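Vinylacetyl-CoA Delta-isomerase (Nitrosopumilus maritimus SCM1, PDB 6VJR) is an oxygen-tolerant archaeal 4-hydroxybutyryl-CoA dehydratase that carries FAD and a [4Fe-4S] cluster and probably also isomerises vinylacetyl-CoA. Local coordinates at the interface of chains A and B. Numbering follows the deposited sequence. Chains: chain A/B, Vinylacetyl-CoA Delta-isomerase.

The interface of chains A and B. Residues chain A 324, 328, 331; chain B 371, 455.
B:Arg455, from helix 451-461, pushes its guanidinium between A:Glu328 and A:Asp324, one turn apart on helix 320-345. The chain is kinked about its CG-CD bond (chi3 78°), presenting the NE/NH2 side to A:Asp324 and the NH1/NH2 end to A:Glu328, with NH2 serving both. NE gives a fairly straight bond to the carboxylate OD1 of A:Asp324 (2.8 Å), a salt bridge met on the syn side though well out of the carboxylate plane, while NH2 reaches the backbone O of the same residue at 3.0 Å. NH1 (2.9 Å) and NH2 converge on the carboxylate OE1 of A:Glu328, both bonds noticeably bent because they share one oxygen, carboxylate and guanidinium nearly coplanar (11° apart). B:Arg371 meets A:Glu328 from the opposite direction, end-on with an extended chain, its plane turned about 31° from the carboxylate, pairing NH1 with OE2 (2.8 Å, on the syn lone pair) and NH2 with OE1 (3.0 Å). OE1 thus accepts from at least three N-H groups, from two arginines, which should fix the carboxylate's rotation and probably keeps it ionised. A:His331 sets its ring nearly perpendicular to the B:Arg371 guanidinium, with CD2 3.8 Å from NH1. A leucine in place of B:Arg455 would probably cost A:Asp324 this salt bridge and leave A:Glu328 freer to turn. In this two-fold interface the charged network and its twin tie helix 320-345 to the neighbouring subunit, likely helping to hold the deposited tetramer together.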
loop_
_atom_site.group_PDB
_atom_site.type_symbol
_atom_site.label_atom_id
_atom_site.label_comp_id
_atom_site.label_asym_id
_atom_site.label_seq_id
_atom_site.Cartn_x
_atom_site.Cartn_y
_atom_site.Cartn_z
ATOM N N ASP A 324 15.235 -8.541 2.812
ATOM C CA ASP A 324 14.223 -7.583 3.187
ATOM C C ASP A 324 12.826 -8.044 2.778
ATOM O O ASP A 324 11.882 -7.814 3.530
ATOM C CB ASP A 324 14.546 -6.225 2.643
ATOM C CG ASP A 324 13.842 -5.145 3.451
ATOM O OD1 ASP A 324 14.031 -5.120 4.707
ATOM O OD2 ASP A 324 13.131 -4.349 2.820
ATOM N N GLU A 328 9.580 -8.864 5.062
ATOM C CA GLU A 328 8.253 -8.321 4.824
ATOM C C GLU A 328 7.191 -9.421 4.873
ATOM O O GLU A 328 6.101 -9.244 5.396
ATOM C CB GLU A 328 8.168 -7.584 3.499
ATOM C CG GLU A 328 6.897 -6.744 3.344
ATOM C CD GLU A 328 6.728 -5.589 4.339
ATOM O OE1 GLU A 328 7.761 -5.094 4.873
ATOM O OE2 GLU A 328 5.574 -5.164 4.628
ATOM N N HIS A 331 6.553 -10.345 8.395
ATOM C CA HIS A 331 5.826 -9.299 9.104
ATOM C C HIS A 331 4.327 -9.326 8.765
ATOM O O HIS A 331 3.460 -9.326 9.640
ATOM C CB HIS A 331 6.396 -7.925 8.716
ATOM C CG HIS A 331 5.546 -6.828 9.240
ATOM N ND1 HIS A 331 5.412 -6.510 10.572
ATOM C CD2 HIS A 331 4.769 -6.001 8.592
ATOM C CE1 HIS A 331 4.482 -5.569 10.701
ATOM N NE2 HIS A 331 4.109 -5.197 9.482
ATOM N N ARG B 371 3.848 2.845 10.173
ATOM C CA ARG B 371 3.155 2.979 8.917
ATOM C C ARG B 371 1.775 3.612 9.114
ATOM O O ARG B 371 1.439 4.597 8.478
ATOM C CB ARG B 371 3.031 1.617 8.221
ATOM C CG ARG B 371 4.347 1.018 7.774
ATOM C CD ARG B 371 4.263 -0.426 7.355
ATOM N NE ARG B 371 5.551 -0.873 6.807
ATOM C CZ ARG B 371 5.767 -2.075 6.266
ATOM N NH1 ARG B 371 4.827 -2.988 6.264
ATOM N NH2 ARG B 371 6.913 -2.375 5.675
ATOM N N ARG B 455 13.082 -4.576 11.774
ATOM C CA ARG B 455 13.313 -5.549 10.724
ATOM C C ARG B 455 14.453 -6.489 11.107
ATOM O O ARG B 455 14.367 -7.683 10.876
ATOM C CB ARG B 455 13.474 -4.837 9.396
ATOM C CG ARG B 455 12.227 -4.045 8.996
ATOM C CD ARG B 455 12.293 -3.463 7.625
ATOM N NE ARG B 455 12.034 -4.404 6.531
ATOM C CZ ARG B 455 10.831 -4.783 6.142
ATOM N NH1 ARG B 455 9.778 -4.299 6.742
ATOM N NH2 ARG B 455 10.679 -5.576 5.117
#